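Local atomic coordinates of titin (Homo sapiens, PDB entry 3LCY), a protein that spans half the muscle sarcomere as a giant elastic filament with a serine/threonine kinase domain, and is represented here by two tandem A-band immunoglobulin domains. Residues 8-13 / 87-92; 23-28 / 67-72. All coordinates share one frame; numbering follows the deposited sequence.

How the interactions relate
Both interactions lie in the first immunoglobulin domain, with centres about 22 Å apart. Interaction 1 spans the edge of the beta sandwich, where strand 6-10 of one sheet and the turn after it meet residues 87-92 of the other. Interaction 2 lies within one sheet, between residues 23-28 and 67-72. Each is partly buried, interaction 2 the more so. Interaction 1 is mainly apolar side-chain packing without hydrogen bonds between its segments. Interaction 2 is held by backbone hydrogen bonds, and a threonine hydroxyl adds one more. Strands 6-10 and 24-34 are neighbours in one sheet. The contacts also touch directly, through a probable hydrogen bond from Lys12 NZ to Ser28 O.

Interaction 1 of 2, residues 8-13 / 87-92; sequences PGIRKE and GEVETS
Pro8 and Val89 point their side chains at each other across the edge of the sandwich. Pro8 CB faces Val89 CG2 at 3.7 Å. Val89 has CG1 anti to its carbonyl carbon (chi1 -60°), which leaves CG2 between the backbone N and that carbon. The ring's CG and CD lie by the Gly87 carbonyl, just ahead of strand 88-92, with Pro8 CG 3.4 Å from Gly87 O.

Ile10, two residues after Pro8, also packs on Val89. Ile10 CG1 is 4.2 Å from Val89 CG2, and the two side chains slide past each other in opposite directions. Ile10 CD1 reaches further along the strand, 3.9 Å from Glu90 O and 4.3 Å from Thr91 CB. Thr91 OG1, anti to its backbone N, lies 4.1 Å from Glu13 CB and is hydrogen-bonded to Met14 N.

The axes of 8-10 and 88-92 run at 29° to each other, with a closest approach of 6.2 Å. Strand 6-10 pairs with strand 24-34 instead, and strand 88-103 with strand 76-83. At Arg11 and Lys12 a classic beta bulge faces Gln30, and the chain turns a corner. This fits the I-set fold, in which the first strand switches sheets. The facing backbones thus bond to their own sheets, and mainly apolar contacts of Pro8, Ile10 and Val89 join the two sheets.

Interaction 2 of 2, residues 23-28 / 67-72; sequences EAAQLS and VMTEEQ
The contact is the end of an antiparallel strand pair in the first immunoglobulin domain, strand 24-34 with strand 62-68. Ala25 and Val67 form a hydrogen-bonded pair. Ala25 N donates to Val67 O at 2.8 Å, and Val67 N donates to Ala25 O at 2.8 Å with an N-H...O angle of 164°. Ala24 and Met68 are the adjoining non-hydrogen-bonded pair. Ala24 CA also makes a CH...O contact with Val67 O.

These are the B and E strands of the I-set sandwich. Ala25 and Val67 face inward, and Ala25 touches Leu95 of the opposing sheet. Val67 CG2 lies 4.0 Å from Leu27 CD1, the two side chains crossing at a slant. Ala24 and Met68 are on the other face. Met68 is bent at chi2 and chi3, and its CE lies 3.6 Å from Ala24 CB.

Beyond the pair, Glu23 O accepts two bonds from Thr69. Thr69 OG1 donates to Glu23 O at 2.8 Å, in the carbonyl plane and on a lone pair. Thr69 N donates to Glu23 O at 3.2 Å, from above that plane. OG1 sits between the backbone N and the carbonyl carbon (chi1 72°), and it also bonds to Gly22 N. Thr69 CG2 is 4.4 Å from Ala25 CB.

Interaction 1 of 2, residues 8-13 / 87-92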
loop_
_atom_site.group_PDB
_atom_site.type_symbol
_atom_site.label_atom_id
_atom_site.label_comp_id
_atom_site.label_asym_id
_atom_site.label_seq_id
_atom_site.Cartn_x
_atom_site.Cartn_y
_atom_site.Cartn_z
ATOM N N PRO A 8 18.047 -21.358 -17.535
ATOM C CA PRO A 8 18.313 -20.643 -16.293
ATOM C C PRO A 8 17.863 -21.438 -15.072
ATOM O O PRO A 8 16.752 -21.936 -15.006
ATOM C CB PRO A 8 17.470 -19.382 -16.446
ATOM C CG PRO A 8 17.304 -19.214 -17.874
ATOM C CD PRO A 8 17.200 -20.577 -18.439
ATOM N N GLY A 9 18.760 -21.531 -14.103
ATOM C CA GLY A 9 18.514 -22.247 -12.873
ATOM C C GLY A 9 18.616 -21.308 -11.701
ATOM O O GLY A 9 19.505 -20.478 -11.645
ATOM N N ILE A 10 17.697 -21.433 -10.764
ATOM C CA ILE A 10 17.710 -20.570 -9.608
ATOM C C ILE A 10 18.680 -21.071 -8.551
ATOM O O ILE A 10 18.578 -22.192 -8.102
ATOM C CB ILE A 10 16.289 -20.442 -9.028
ATOM C CG1 ILE A 10 15.400 -19.688 -10.015
ATOM C CG2 ILE A 10 16.306 -19.739 -7.702
ATOM C CD1 ILE A 10 13.950 -19.973 -9.886
ATOM N N ARG A 11 19.629 -20.221 -8.166
ATOM C CA ARG A 11 20.597 -20.551 -7.124
ATOM C C ARG A 11 20.057 -20.012 -5.818
ATOM O O ARG A 11 20.034 -20.694 -4.816
ATOM C CB ARG A 11 21.955 -19.949 -7.426
ATOM C CG ARG A 11 22.732 -20.731 -8.426
ATOM C CD ARG A 11 23.365 -21.926 -7.779
ATOM N NE ARG A 11 23.958 -22.825 -8.754
ATOM C CZ ARG A 11 25.184 -22.702 -9.239
ATOM N NH1 ARG A 11 25.959 -21.704 -8.866
ATOM N NH2 ARG A 11 25.631 -23.575 -10.111
ATOM N N LYS A 12 19.607 -18.774 -5.863
ATOM C CA LYS A 12 18.976 -18.114 -4.749
ATOM C C LYS A 12 17.706 -17.504 -5.297
ATOM O O LYS A 12 17.741 -16.727 -6.223
ATOM C CB LYS A 12 19.898 -17.043 -4.183
ATOM C CG LYS A 12 19.349 -16.272 -3.008
ATOM C CD LYS A 12 18.724 -14.954 -3.439
ATOM C CE LYS A 12 17.981 -14.289 -2.291
ATOM N NZ LYS A 12 17.276 -13.059 -2.696
ATOM N N GLU A 13 16.575 -17.887 -4.742
ATOM C CA GLU A 13 15.300 -17.342 -5.164
ATOM C C GLU A 13 15.035 -16.005 -4.502
ATOM O O GLU A 13 15.627 -15.685 -3.495
ATOM C CB GLU A 13 14.182 -18.317 -4.857
ATOM C CG GLU A 13 13.937 -18.527 -3.406
ATOM C CD GLU A 13 12.757 -19.397 -3.178
ATOM O OE1 GLU A 13 12.612 -20.379 -3.922
ATOM O OE2 GLU A 13 11.965 -19.100 -2.274
ATOM N N GLY A 87 15.770 -22.151 -22.236
ATOM C CA GLY A 87 14.530 -22.027 -21.491
ATOM C C GLY A 87 14.461 -20.824 -20.580
ATOM O O GLY A 87 15.338 -19.986 -20.595
ATOM N N GLU A 88 13.407 -20.733 -19.784
ATOM C CA GLU A 88 13.268 -19.612 -18.869
ATOM C C GLU A 88 12.734 -20.001 -17.493
ATOM O O GLU A 88 11.998 -20.964 -17.369
ATOM C CB GLU A 88 12.416 -18.512 -19.496
ATOM C CG GLU A 88 10.940 -18.754 -19.488
ATOM C CD GLU A 88 10.179 -17.625 -20.151
ATOM O OE1 GLU A 88 8.969 -17.490 -19.904
ATOM O OE2 GLU A 88 10.791 -16.867 -20.924
ATOM N N VAL A 89 13.118 -19.239 -16.467
ATOM C CA VAL A 89 12.668 -19.492 -15.105
ATOM C C VAL A 89 12.040 -18.229 -14.552
ATOM O O VAL A 89 12.305 -17.139 -15.033
ATOM C CB VAL A 89 13.812 -19.895 -14.169
ATOM C CG1 VAL A 89 14.490 -21.150 -14.658
ATOM C CG2 VAL A 89 14.797 -18.766 -14.028
ATOM N N GLU A 90 11.202 -18.388 -13.542
ATOM C CA GLU A 90 10.535 -17.258 -12.926
ATOM C C GLU A 90 10.635 -17.275 -11.400
ATOM O O GLU A 90 10.577 -18.328 -10.780
ATOM C CB GLU A 90 9.074 -17.244 -13.366
ATOM C CG GLU A 90 8.149 -16.455 -12.485
ATOM C CD GLU A 90 6.707 -16.608 -12.899
ATOM O OE1 GLU A 90 6.448 -16.727 -14.107
ATOM O OE2 GLU A 90 5.832 -16.605 -12.013
ATOM N N THR A 91 10.784 -16.101 -10.801
ATOM C CA THR A 91 10.869 -15.991 -9.350
ATOM C C THR A 91 10.263 -14.677 -8.866
ATOM O O THR A 91 10.510 -13.617 -9.442
ATOM C CB THR A 91 12.321 -16.104 -8.857
ATOM O OG1 THR A 91 12.377 -15.773 -7.465
ATOM C CG2 THR A 91 13.221 -15.160 -9.634
ATOM N N SER A 92 9.467 -14.757 -7.806
ATOM C CA SER A 92 8.752 -13.590 -7.304
ATOM C C SER A 92 8.845 -13.450 -5.789
ATOM O O SER A 92 8.978 -14.439 -5.069
ATOM C CB SER A 92 7.283 -13.652 -7.726
ATOM O OG SER A 92 7.161 -13.793 -9.130
#

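Interaction 2 of 2, residues 23-28 / 67-72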
loop_
_atom_site.group_PDB
_atom_site.type_symbol
_atom_site.label_atom_id
_atom_site.label_comp_id
_atom_site.label_asym_id
_atom_site.label_seq_id
_atom_site.Cartn_x
_atom_site.Cartn_y
_atom_site.Cartn_z
ATOM N N GLU A 23 12.509 5.297 0.772
ATOM C CA GLU A 23 13.882 4.823 0.631
ATOM C C GLU A 23 13.995 3.757 -0.453
ATOM O O GLU A 23 12.990 3.303 -0.998
ATOM C CB GLU A 23 14.400 4.280 1.964
ATOM C CG GLU A 23 14.474 5.326 3.061
ATOM C CD GLU A 23 15.454 6.440 2.737
ATOM O OE1 GLU A 23 16.399 6.200 1.956
ATOM O OE2 GLU A 23 15.279 7.558 3.269
ATOM N N ALA A 24 15.225 3.361 -0.759
ATOM C CA ALA A 24 15.480 2.377 -1.804
ATOM C C ALA A 24 15.222 0.954 -1.320
ATOM O O ALA A 24 15.486 0.620 -0.164
ATOM C CB ALA A 24 16.904 2.510 -2.319
ATOM N N ALA A 25 14.706 0.122 -2.219
ATOM C CA ALA A 25 14.467 -1.283 -1.922
ATOM C C ALA A 25 15.190 -2.162 -2.934
ATOM O O ALA A 25 15.014 -2.005 -4.142
ATOM C CB ALA A 25 12.978 -1.581 -1.925
ATOM N N GLN A 26 16.014 -3.077 -2.434
ATOM C CA GLN A 26 16.749 -3.995 -3.297
ATOM C C GLN A 26 16.127 -5.386 -3.305
ATOM O O GLN A 26 16.110 -6.077 -2.286
ATOM C CB GLN A 26 18.219 -4.083 -2.876
ATOM C CG GLN A 26 19.082 -2.932 -3.374
ATOM C CD GLN A 26 20.535 -3.064 -2.954
ATOM O OE1 GLN A 26 21.382 -3.498 -3.736
ATOM N NE2 GLN A 26 20.829 -2.688 -1.715
ATOM N N LEU A 27 15.611 -5.791 -4.461
ATOM C CA LEU A 27 15.096 -7.143 -4.632
ATOM C C LEU A 27 16.066 -7.935 -5.497
ATOM O O LEU A 27 16.264 -7.621 -6.670
ATOM C CB LEU A 27 13.704 -7.125 -5.265
ATOM C CG LEU A 27 12.622 -6.361 -4.497
ATOM C CD1 LEU A 27 12.323 -5.028 -5.171
ATOM C CD2 LEU A 27 11.356 -7.197 -4.374
ATOM N N SER A 28 16.676 -8.961 -4.916
ATOM C CA SER A 28 17.731 -9.691 -5.606
ATOM C C SER A 28 17.472 -11.192 -5.704
ATOM O O SER A 28 16.703 -11.758 -4.925
ATOM C CB SER A 28 19.078 -9.441 -4.923
ATOM O OG SER A 28 20.133 -10.072 -5.626
ATOM N N VAL A 67 14.158 -0.381 -6.235
ATOM C CA VAL A 67 12.983 0.455 -6.346
ATOM C C VAL A 67 13.118 1.631 -5.405
ATOM O O VAL A 67 13.337 1.453 -4.216
ATOM C CB VAL A 67 11.706 -0.312 -5.967
ATOM C CG1 VAL A 67 10.490 0.595 -6.056
ATOM C CG2 VAL A 67 11.536 -1.533 -6.846
ATOM N N MET A 68 12.988 2.835 -5.940
ATOM C CA MET A 68 13.074 4.008 -5.105
ATOM C C MET A 68 11.624 4.246 -4.782
ATOM O O MET A 68 10.877 4.787 -5.584
ATOM C CB MET A 68 13.663 5.181 -5.874
ATOM C CG MET A 68 14.969 4.873 -6.566
ATOM S SD MET A 68 16.217 4.175 -5.489
ATOM C CE MET A 68 16.474 5.512 -4.343
ATOM N N THR A 69 11.227 3.830 -3.594
ATOM C CA THR A 69 9.883 3.956 -3.187
ATOM C C THR A 69 9.436 5.361 -2.956
ATOM O O THR A 69 10.114 6.124 -2.400
ATOM C CB THR A 69 9.626 3.085 -1.987
ATOM O OG1 THR A 69 10.251 3.630 -0.839
ATOM C CG2 THR A 69 10.159 1.761 -2.229
ATOM N N GLU A 70 8.259 5.681 -3.437
ATOM C CA GLU A 70 7.715 6.976 -3.254
ATOM C C GLU A 70 6.333 6.926 -2.684
ATOM O O GLU A 70 5.930 7.796 -2.002
ATOM C CB GLU A 70 7.698 7.715 -4.567
ATOM C CG GLU A 70 7.347 6.869 -5.733
ATOM C CD GLU A 70 7.020 7.641 -6.973
ATOM O OE1 GLU A 70 7.081 8.849 -6.943
ATOM O OE2 GLU A 70 6.699 7.052 -7.990
ATOM N N GLU A 71 5.611 5.874 -2.988
ATOM C CA GLU A 71 4.220 5.744 -2.625
ATOM C C GLU A 71 3.870 4.366 -2.176
ATOM O O GLU A 71 4.545 3.454 -2.430
ATOM C CB GLU A 71 3.319 6.173 -3.776
ATOM C CG GLU A 71 3.378 5.270 -4.953
ATOM C CD GLU A 71 2.461 5.630 -6.060
ATOM O OE1 GLU A 71 1.747 6.595 -5.955
ATOM O OE2 GLU A 71 2.461 4.949 -7.066
ATOM N N GLN A 72 2.769 4.250 -1.479
ATOM C CA GLN A 72 2.310 3.005 -0.927
ATOM C C GLN A 72 2.086 1.941 -1.944
ATOM O O GLN A 72 2.216 0.817 -1.672
ATOM C CB GLN A 72 1.063 3.219 -0.095
ATOM C CG GLN A 72 1.373 3.437 1.309
ATOM C CD GLN A 72 0.214 3.830 2.134
ATOM O OE1 GLN A 72 0.245 3.718 3.320
ATOM N NE2 GLN A 72 -0.802 4.288 1.521
#